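Telomeric DNA-binding factor trf1 (Schizosaccharomyces pombe, PDB 6K5S) probably binds telomeric repeat DNA and, through an all-helical domain of the telomere repeat binding factor family, assembles as a pair of subunits. Local coordinates at residues 54-57 against 58-62; 89-92 against 93-97; 100-103 against 104-107. All coordinates share one frame; numbering follows the deposited sequence.

Contact 1 of 3, residues 54-57 against 58-62; sequences RMVK and DIYTE
Y60, in the last turn of the helix, stands beside V56, and the two side chains meet at a slant: V56 CG2 comes to 3.8 Å from Y60 CE1, while the same ring turns its edge to the backbone, with V56 O lying 3.2 Å from Y60 CD1 and close to the ring plane. V56 CG2 can reach the ring because it stands opposite the backbone N (chi1 of CG1 71°). Y60 OH is hydrogen-bonded to R6 O, and both side chains pack against L13 of helix 10-24. On another side of the turn K57 stretches outward from the helix, crossing T61 obliquely, with CG trans to its own N (chi1 179°), and bends only at its end, where NZ passes 3.7 Å from T61 CG2 and is held by E63 O. This is the C-terminal end of helix 41-60, where T61 is the first residue to leave helical angles. K57 O takes two donors there: T61 N at 2.9 Å, approaching nearly head-on to the carbonyl, and Y60 N, which sits above the carbonyl plane rather than on a lone pair. D58 folds back alongside its own helix, and a water links D58 OD1 and R54 O. I59 turns its CD1 back over the preceding turn, 3.6 Å from M55 O, and also packs on L9 and on M52 of the second subunit. With an alanine here everything beyond CB is gone, which would probably open a gap beside M55 O, L9 and M52 of the second subunit. Nearby, M55 meets M55 of the second copy.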
ATOM      1  N   ARG A  54       3.527  -7.558   1.558  1.00 11.18           N
ATOM      2  CA  ARG A  54       2.916  -8.786   2.050  1.00 12.98           C
ATOM      3  C   ARG A  54       1.406  -8.634   2.252  1.00 12.72           C
ATOM      4  O   ARG A  54       0.634  -9.535   1.901  1.00 14.92           O
ATOM      5  CB  ARG A  54       3.599  -9.217   3.349  1.00 16.80           C
ATOM      6  CG  ARG A  54       4.869 -10.004   3.160  1.00 17.68           C
ATOM      7  CD  ARG A  54       5.566 -10.325   4.524  1.00 18.99           C
ATOM      8  NE  ARG A  54       7.011 -10.341   4.334  1.00 21.55           N
ATOM      9  CZ  ARG A  54       7.891  -9.488   4.867  1.00 19.65           C
ATOM     10  NH1 ARG A  54       7.512  -8.525   5.704  1.00 21.55           N
ATOM     11  NH2 ARG A  54       9.176  -9.624   4.569  1.00 20.99           N
ATOM     12  N   MET A  55       0.963  -7.502   2.802  1.00 12.17           N
ATOM     13  CA  MET A  55      -0.470  -7.290   3.003  1.00 18.55           C
ATOM     14  C   MET A  55      -1.207  -7.187   1.675  1.00 17.12           C
ATOM     15  O   MET A  55      -2.276  -7.783   1.511  1.00 14.93           O
ATOM     16  CB  MET A  55      -0.735  -6.023   3.831  1.00 15.25           C
ATOM     17  CG  MET A  55      -0.247  -6.045   5.284  1.00 26.38           C
ATOM     18  SD  MET A  55      -0.989  -4.621   6.124  1.00 33.83           S
ATOM     19  CE  MET A  55      -2.687  -4.961   5.635  1.00 26.25           C
ATOM     20  N   VAL A  56      -0.665  -6.423   0.716  1.00 14.37           N
ATOM     21  CA  VAL A  56      -1.373  -6.260  -0.554  1.00 11.94           C
ATOM     22  C   VAL A  56      -1.354  -7.569  -1.338  1.00 14.10           C
ATOM     23  O   VAL A  56      -2.355  -7.938  -1.956  1.00 12.78           O
ATOM     24  CB  VAL A  56      -0.802  -5.083  -1.370  1.00 12.88           C
ATOM     25  CG1 VAL A  56       0.545  -5.380  -1.905  1.00 14.34           C
ATOM     26  CG2 VAL A  56      -1.730  -4.737  -2.553  1.00 14.39           C
ATOM     27  N   LYS A  57      -0.235  -8.302  -1.301  1.00  9.67           N
ATOM     28  CA  LYS A  57      -0.139  -9.568  -2.030  1.00 13.21           C
ATOM     29  C   LYS A  57      -1.225 -10.538  -1.575  1.00 13.22           C
ATOM     30  O   LYS A  57      -1.805 -11.263  -2.390  1.00 14.13           O
ATOM     31  CB  LYS A  57       1.246 -10.195  -1.822  1.00 12.29           C
ATOM     32  CG  LYS A  57       1.500 -11.547  -2.517  1.00 13.39           C
ATOM     33  CD  LYS A  57       2.812 -12.187  -2.014  1.00 14.88           C
ATOM     34  CE  LYS A  57       3.057 -13.579  -2.561  1.00 17.54           C
ATOM     35  NZ  LYS A  57       2.133 -14.590  -1.972  1.00 13.22           N
ATOM     36  N   ASP A  58      -1.505 -10.561  -0.270  1.00 13.76           N
ATOM     37  CA  ASP A  58      -2.520 -11.471   0.259  1.00 15.43           C
ATOM     38  C   ASP A  58      -3.911 -11.139  -0.266  1.00 15.16           C
ATOM     39  O   ASP A  58      -4.767 -12.027  -0.357  1.00 16.23           O
ATOM     40  CB  ASP A  58      -2.493 -11.436   1.780  1.00 16.64           C
ATOM     41  CG  ASP A  58      -1.355 -12.242   2.350  1.00 21.39           C
ATOM     42  OD1 ASP A  58      -0.738 -13.033   1.589  1.00 21.00           O
ATOM     43  OD2 ASP A  58      -1.089 -12.091   3.561  1.00 27.69           O
ATOM     44  N   ILE A  59      -4.147  -9.880  -0.638  1.00 12.28           N
ATOM     45  CA  ILE A  59      -5.401  -9.510  -1.289  1.00 14.99           C
ATOM     46  C   ILE A  59      -5.516 -10.158  -2.662  1.00 15.18           C
ATOM     47  O   ILE A  59      -6.618 -10.512  -3.100  1.00 15.19           O
ATOM     48  CB  ILE A  59      -5.515  -7.975  -1.362  1.00 13.26           C
ATOM     49  CG1 ILE A  59      -5.874  -7.437   0.017  1.00 14.77           C
ATOM     50  CG2 ILE A  59      -6.553  -7.536  -2.394  1.00 16.83           C
ATOM     51  CD1 ILE A  59      -5.225  -6.151   0.368  1.00 18.10           C
ATOM     52  N   TYR A  60      -4.395 -10.349  -3.352  1.00 12.30           N
ATOM     53  CA  TYR A  60      -4.422 -10.860  -4.716  1.00 13.34           C
ATOM     54  C   TYR A  60      -4.251 -12.359  -4.819  1.00 16.68           C
ATOM     55  O   TYR A  60      -4.695 -12.950  -5.809  1.00 19.40           O
ATOM     56  CB  TYR A  60      -3.326 -10.186  -5.554  1.00 12.74           C
ATOM     57  CG  TYR A  60      -3.701  -8.774  -5.869  1.00 11.87           C
ATOM     58  CD1 TYR A  60      -3.427  -7.746  -4.966  1.00 10.44           C
ATOM     59  CD2 TYR A  60      -4.396  -8.477  -7.025  1.00 10.47           C
ATOM     60  CE1 TYR A  60      -3.807  -6.456  -5.229  1.00  8.79           C
ATOM     61  CE2 TYR A  60      -4.785  -7.181  -7.310  1.00 10.83           C
ATOM     62  CZ  TYR A  60      -4.480  -6.174  -6.407  1.00 11.45           C
ATOM     63  OH  TYR A  60      -4.864  -4.901  -6.700  1.00 10.34           O
ATOM     64  N   THR A  61      -3.571 -12.996  -3.866  1.00 12.76           N
ATOM     65  CA  THR A  61      -3.362 -14.427  -3.989  1.00 16.54           C
ATOM     66  C   THR A  61      -3.246 -15.070  -2.613  1.00 17.01           C
ATOM     67  O   THR A  61      -2.707 -14.479  -1.674  1.00 13.73           O
ATOM     68  CB  THR A  61      -2.114 -14.742  -4.839  1.00 14.43           C
ATOM     69  OG1 THR A  61      -2.047 -16.150  -5.075  1.00 17.00           O
ATOM     70  CG2 THR A  61      -0.843 -14.308  -4.142  1.00 14.13           C
ATOM     71  N   GLU A  62      -3.765 -16.285  -2.486  1.00 16.56           N
ATOM     72  CA  GLU A  62      -3.411 -17.083  -1.323  1.00 20.06           C
ATOM     73  C   GLU A  62      -2.280 -18.063  -1.616  1.00 18.61           C
ATOM     74  O   GLU A  62      -1.927 -18.854  -0.745  1.00 21.23           O
ATOM     75  CB  GLU A  62      -4.636 -17.830  -0.775  1.00 24.32           C
ATOM     76  CG  GLU A  62      -5.691 -18.162  -1.791  1.00 30.02           C
ATOM     77  CD  GLU A  62      -6.871 -18.930  -1.195  1.00 31.86           C
ATOM     78  OE1 GLU A  62      -7.321 -18.601  -0.077  1.00 35.54           O
ATOM     79  OE2 GLU A  62      -7.330 -19.884  -1.845  1.00 27.54           O
TER
HETATM   80  O   HOH W   1       1.973 -12.411   1.574  1.00 22.74           O
HETATM   81  O   HOH W   2      -0.222 -14.058  -0.554  1.00 16.26           O

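Contact 2 of 3, residues 89-92 against 93-97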
ATOM      1  N   ILE A  89       7.814 -10.541  -6.534  1.00 10.51           N
ATOM      2  CA  ILE A  89       7.677 -11.697  -5.641  1.00 11.03           C
ATOM      3  C   ILE A  89       8.838 -12.662  -5.835  1.00 10.07           C
ATOM      4  O   ILE A  89       9.405 -13.176  -4.868  1.00  9.82           O
ATOM      5  CB  ILE A  89       6.328 -12.403  -5.880  1.00  7.85           C
ATOM      6  CG1 ILE A  89       5.171 -11.569  -5.326  1.00 10.00           C
ATOM      7  CG2 ILE A  89       6.293 -13.799  -5.203  1.00 10.60           C
ATOM      8  CD1 ILE A  89       3.800 -12.067  -5.837  1.00 11.44           C
ATOM      9  N   PHE A  90       9.184 -12.955  -7.095  1.00 10.02           N
ATOM     10  CA  PHE A  90      10.252 -13.913  -7.365  1.00 10.09           C
ATOM     11  C   PHE A  90      11.587 -13.402  -6.838  1.00 14.88           C
ATOM     12  O   PHE A  90      12.336 -14.149  -6.187  1.00 13.22           O
ATOM     13  CB  PHE A  90      10.339 -14.186  -8.863  1.00 12.54           C
ATOM     14  CG  PHE A  90      11.121 -15.418  -9.211  1.00 15.54           C
ATOM     15  CD1 PHE A  90      12.511 -15.385  -9.242  1.00 14.52           C
ATOM     16  CD2 PHE A  90      10.468 -16.608  -9.532  1.00 12.46           C
ATOM     17  CE1 PHE A  90      13.239 -16.517  -9.574  1.00 14.64           C
ATOM     18  CE2 PHE A  90      11.201 -17.747  -9.856  1.00 12.11           C
ATOM     19  CZ  PHE A  90      12.582 -17.692  -9.884  1.00 11.25           C
ATOM     20  N   LEU A  91      11.881 -12.121  -7.080  1.00 11.50           N
ATOM     21  CA  LEU A  91      13.145 -11.546  -6.642  1.00 15.97           C
ATOM     22  C   LEU A  91      13.209 -11.454  -5.124  1.00 13.92           C
ATOM     23  O   LEU A  91      14.265 -11.704  -4.524  1.00 15.60           O
ATOM     24  CB  LEU A  91      13.338 -10.176  -7.299  1.00 13.47           C
ATOM     25  CG  LEU A  91      14.693  -9.488  -7.144  1.00 19.99           C
ATOM     26  CD1 LEU A  91      15.826 -10.435  -7.554  1.00 21.51           C
ATOM     27  CD2 LEU A  91      14.714  -8.220  -7.972  1.00 23.15           C
ATOM     28  N   ALA A  92      12.084 -11.131  -4.480  1.00 13.18           N
ATOM     29  CA  ALA A  92      12.069 -11.078  -3.020  1.00 11.68           C
ATOM     30  C   ALA A  92      12.221 -12.470  -2.429  1.00 17.20           C
ATOM     31  O   ALA A  92      12.905 -12.649  -1.411  1.00 16.02           O
ATOM     32  CB  ALA A  92      10.782 -10.432  -2.520  1.00 14.89           C
ATOM     33  N   ALA A  93      11.584 -13.471  -3.050  1.00 14.35           N
ATOM     34  CA  ALA A  93      11.800 -14.857  -2.630  1.00 13.83           C
ATOM     35  C   ALA A  93      13.278 -15.226  -2.678  1.00 16.80           C
ATOM     36  O   ALA A  93      13.809 -15.833  -1.734  1.00 15.87           O
ATOM     37  CB  ALA A  93      10.995 -15.827  -3.502  1.00 11.47           C
ATOM     38  N   VAL A  94      13.959 -14.901  -3.780  1.00 11.73           N
ATOM     39  CA  VAL A  94      15.345 -15.364  -3.901  1.00 19.96           C
ATOM     40  C   VAL A  94      16.288 -14.579  -2.997  1.00 23.38           C
ATOM     41  O   VAL A  94      17.353 -15.091  -2.623  1.00 20.85           O
ATOM     42  CB  VAL A  94      15.886 -15.330  -5.348  1.00 17.17           C
ATOM     43  CG1 VAL A  94      15.166 -16.357  -6.253  1.00 13.25           C
ATOM     44  CG2 VAL A  94      15.873 -13.948  -5.929  1.00 24.13           C
ATOM     45  N   TYR A  95      15.927 -13.362  -2.605  1.00 21.04           N
ATOM     46  CA  TYR A  95      16.701 -12.642  -1.602  1.00 22.73           C
ATOM     47  C   TYR A  95      16.228 -12.927  -0.179  1.00 19.44           C
ATOM     48  O   TYR A  95      16.796 -12.375   0.771  1.00 28.58           O
ATOM     49  CB  TYR A  95      16.664 -11.142  -1.894  1.00 16.66           C
ATOM     50  CG  TYR A  95      17.782 -10.693  -2.794  1.00 21.19           C
ATOM     51  CD1 TYR A  95      19.095 -10.608  -2.322  1.00 22.89           C
ATOM     52  CD2 TYR A  95      17.545 -10.376  -4.115  1.00 21.40           C
ATOM     53  CE1 TYR A  95      20.126 -10.215  -3.148  1.00 24.35           C
ATOM     54  CE2 TYR A  95      18.566  -9.972  -4.945  1.00 26.20           C
ATOM     55  CZ  TYR A  95      19.861  -9.891  -4.452  1.00 27.39           C
ATOM     56  OH  TYR A  95      20.884  -9.497  -5.277  1.00 27.91           O
ATOM     57  N   GLY A  96      15.204 -13.755  -0.001  1.00 21.97           N
ATOM     58  CA  GLY A  96      14.768 -14.162   1.320  1.00 22.19           C
ATOM     59  C   GLY A  96      13.744 -13.273   1.985  1.00 25.06           C
ATOM     60  O   GLY A  96      13.312 -13.590   3.104  1.00 25.96           O
ATOM     61  N   ALA A  97      13.327 -12.182   1.330  1.00 23.19           N
ATOM     62  CA  ALA A  97      12.302 -11.306   1.891  1.00 22.31           C
ATOM     63  C   ALA A  97      10.931 -11.974   1.912  1.00 20.55           C
ATOM     64  O   ALA A  97      10.072 -11.605   2.716  1.00 23.12           O
ATOM     65  CB  ALA A  97      12.263  -9.999   1.099  1.00 18.72           C
TER
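A93 N donates to I89 O at 2.9 Å, the straightest of the three i to i+4 bonds, with an N-H...O angle of 162°. The next two amides follow the same pattern, V94 N to F90 O and Y95 N to L91 O, before helix 76-94 gives way to a turn. The exit is a Schellman motif: G96 N returns to A93 O at 3.0 Å, and A97 N makes a weak bond to A92 O. G96 takes a positive phi of 89°, at which a side chain would run into the carbonyl oxygen of the residue before it. The reversal also brings the methyls of A92 and A97 together, CB to CB 3.9 Å. Around the helical turn, the side chains pair differently. L91 and Y95 run side by side in the same direction. L91 CG stands trans to its own N (chi1 -171°), which carries CD1 to 3.8 Å from Y95 CE2, in the plane of the ring and at its edge. F90 slants past V94, and F90 CE1 lies 3.8 Å from V94 CG1. Its ring is further engaged edge-to-face by F113, while L91 and Y95 both lean on L24 of helix 10-24. Every side chain-to-side chain contact across this turn is apolar, which implies that the backbone bonds carry the directional part of the helix ending and that the side chains add largely buried, nonpolar cohesion.

Contact 3 of 3, residues 100-103 against 104-107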
ATOM      1  N   ILE A 100       9.199 -18.469  -0.158  1.00 19.68           N
ATOM      2  CA  ILE A 100       8.646 -19.246  -1.258  1.00 17.19           C
ATOM      3  C   ILE A 100       9.677 -20.301  -1.635  1.00 13.36           C
ATOM      4  O   ILE A 100      10.810 -19.974  -1.996  1.00 14.44           O
ATOM      5  CB  ILE A 100       8.267 -18.351  -2.453  1.00 14.89           C
ATOM      6  CG1 ILE A 100       7.257 -17.302  -1.971  1.00 16.90           C
ATOM      7  CG2 ILE A 100       7.694 -19.179  -3.595  1.00 13.29           C
ATOM      8  CD1 ILE A 100       6.789 -16.309  -3.017  1.00 18.31           C
ATOM      9  N   GLY A 101       9.299 -21.558  -1.499  1.00 14.89           N
ATOM     10  CA  GLY A 101      10.253 -22.633  -1.662  1.00 18.81           C
ATOM     11  C   GLY A 101      10.678 -22.802  -3.105  1.00 14.82           C
ATOM     12  O   GLY A 101      10.029 -22.331  -4.039  1.00 11.06           O
ATOM     13  N   PHE A 102      11.820 -23.462  -3.282  1.00 11.71           N
ATOM     14  CA  PHE A 102      12.358 -23.659  -4.624  1.00 13.87           C
ATOM     15  C   PHE A 102      11.409 -24.460  -5.505  1.00 12.54           C
ATOM     16  O   PHE A 102      11.359 -24.229  -6.716  1.00 13.50           O
ATOM     17  CB  PHE A 102      13.712 -24.363  -4.556  1.00 13.84           C
ATOM     18  CG  PHE A 102      14.869 -23.439  -4.326  1.00 12.60           C
ATOM     19  CD1 PHE A 102      15.293 -22.572  -5.322  1.00 10.04           C
ATOM     20  CD2 PHE A 102      15.560 -23.463  -3.121  1.00 13.10           C
ATOM     21  CE1 PHE A 102      16.387 -21.722  -5.117  1.00 14.79           C
ATOM     22  CE2 PHE A 102      16.664 -22.631  -2.916  1.00 14.78           C
ATOM     23  CZ  PHE A 102      17.064 -21.747  -3.908  1.00 14.46           C
ATOM     24  N   PHE A 103      10.638 -25.384  -4.929  1.00 14.35           N
ATOM     25  CA  PHE A 103       9.667 -26.117  -5.734  1.00 17.72           C
ATOM     26  C   PHE A 103       8.704 -25.158  -6.423  1.00 16.56           C
ATOM     27  O   PHE A 103       8.389 -25.337  -7.603  1.00 11.59           O
ATOM     28  CB  PHE A 103       8.886 -27.119  -4.871  1.00 26.08           C
ATOM     29  CG  PHE A 103       7.750 -27.797  -5.605  1.00 24.31           C
ATOM     30  CD1 PHE A 103       6.515 -27.169  -5.761  1.00 25.48           C
ATOM     31  CD2 PHE A 103       7.929 -29.053  -6.163  1.00 26.01           C
ATOM     32  CE1 PHE A 103       5.483 -27.790  -6.453  1.00 32.57           C
ATOM     33  CE2 PHE A 103       6.910 -29.677  -6.851  1.00 29.03           C
ATOM     34  CZ  PHE A 103       5.682 -29.043  -7.000  1.00 30.55           C
ATOM     35  N   HIS A 104       8.232 -24.128  -5.701  1.00 12.28           N
ATOM     36  CA  HIS A 104       7.278 -23.189  -6.279  1.00 14.96           C
ATOM     37  C   HIS A 104       7.948 -22.224  -7.237  1.00 10.59           C
ATOM     38  O   HIS A 104       7.309 -21.783  -8.200  1.00 10.90           O
ATOM     39  CB  HIS A 104       6.559 -22.393  -5.189  1.00 14.65           C
ATOM     40  CG  HIS A 104       5.517 -23.182  -4.473  1.00 18.61           C
ATOM     41  ND1 HIS A 104       5.549 -23.390  -3.112  1.00 26.01           N
ATOM     42  CD2 HIS A 104       4.440 -23.859  -4.935  1.00 21.74           C
ATOM     43  CE1 HIS A 104       4.518 -24.141  -2.761  1.00 28.63           C
ATOM     44  NE2 HIS A 104       3.831 -24.440  -3.848  1.00 27.16           N
ATOM     45  N   LEU A 105       9.197 -21.840  -6.961  1.00  8.62           N
ATOM     46  CA  LEU A 105       9.929 -21.004  -7.907  1.00  9.05           C
ATOM     47  C   LEU A 105      10.076 -21.716  -9.251  1.00  8.08           C
ATOM     48  O   LEU A 105       9.821 -21.134 -10.315  1.00 10.14           O
ATOM     49  CB  LEU A 105      11.293 -20.622  -7.328  1.00 11.16           C
ATOM     50  CG  LEU A 105      11.242 -19.743  -6.076  1.00  8.00           C
ATOM     51  CD1 LEU A 105      12.622 -19.261  -5.679  1.00 12.53           C
ATOM     52  CD2 LEU A 105      10.292 -18.574  -6.262  1.00 11.06           C
ATOM     53  N   ASN A 106      10.455 -22.989  -9.216  1.00  9.42           N
ATOM     54  CA  ASN A 106      10.607 -23.766 -10.446  1.00  8.87           C
ATOM     55  C   ASN A 106       9.283 -23.933 -11.185  1.00  8.15           C
ATOM     56  O   ASN A 106       9.221 -23.741 -12.398  1.00 10.46           O
ATOM     57  CB  ASN A 106      11.207 -25.130 -10.138  1.00  8.33           C
ATOM     58  CG  ASN A 106      11.314 -25.989 -11.368  1.00  8.98           C
ATOM     59  OD1 ASN A 106      11.997 -25.632 -12.319  1.00  8.92           O
ATOM     60  ND2 ASN A 106      10.606 -27.102 -11.376  1.00  8.50           N
ATOM     61  N   GLU A 107       8.215 -24.308 -10.466  1.00 10.52           N
ATOM     62  CA  GLU A 107       6.930 -24.580 -11.113  1.00 13.14           C
ATOM     63  C   GLU A 107       6.365 -23.343 -11.802  1.00 12.78           C
ATOM     64  O   GLU A 107       5.693 -23.457 -12.830  1.00 13.00           O
ATOM     65  CB  GLU A 107       5.926 -25.096 -10.074  1.00 14.73           C
ATOM     66  CG  GLU A 107       4.518 -25.317 -10.594  1.00 21.27           C
ATOM     67  CD  GLU A 107       3.684 -26.162  -9.634  1.00 29.11           C
ATOM     68  OE1 GLU A 107       3.061 -25.577  -8.718  1.00 31.49           O
ATOM     69  OE2 GLU A 107       3.681 -27.405  -9.780  1.00 34.44           O
TER
HETATM   70  O   HOH W   3       6.579 -22.099  -0.645  1.00 21.15           O
HETATM   71  O   HOH W   4       8.777 -27.674  -9.120  1.00 14.31           O
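I100 comes first, and its CG2 branch meets two residues of the following turn, lying 3.8 Å from H104 CB and equally close to L105 CD2. The isoleucine crosses both partners at about a right angle, so that one methyl sits against both instead of running alongside either. G101 follows at the N-cap position of helix 102-113. It has no side chain with which to cap, and its backbone does the bonding: G101 O accepts from L105 N at 3.1 Å, with the donor in the carbonyl plane, and more weakly from H104 N. G101 N, near the edge of the H104 ring, is joined to H104 ND1 by a single water, 2.9 Å from the glycine nitrogen, which it serves as acceptor. Here the helix begins: G101 O accepts its first i to i+4 bond, and the G101 amide is met by water. If H104 were protonated, the nearby positive end of the helix dipole would be expected to disfavour that charge. F102 sends its ring toward helix 122-141, where it meets Q134, A135 and S138; within the turn it touches L105 only loosely, through CD1 of each residue. F102 O accepts from N106 N at 2.9 Å. F103 has CG opposite its backbone N (chi1 173°), which swings the ring out beside H104 in a T-shaped pair: the phenyl edge meets the imidazole face, with the centroids 5.6 Å apart and the planes at 87°. E107 brings OE2 to 3.8 Å from F103 CZ, its carboxylate plane turned 73° from the ring. A second water donates to F103 O, accepts from N106 ND2, and lies over one phenyl face toward its rim, while N106 OD1 is bonded to K132 NZ.

The three contacts follow one another along the chain and illustrate how an all-helical domain is built from successive helix ends. Contacts 1 and 2, with centres 15 Å apart, are joined by a probable hydrogen bond of 2.9 Å from R54 NH2 to A97 O, and by packing of K57 CE on I89 CD1. Contacts 2 and 3 lie closer, centres 11 Å apart, and mesh through apolar atoms: I89 CG2 comes to 3.4 Å from I100 CD1, and V94 CG1 meets L105 CD1. Contacts 1 and 3 do not touch, their nearest atoms being about 5 Å apart, and 89-97 touches both. Of the three, contact 1 alone reaches the second subunit.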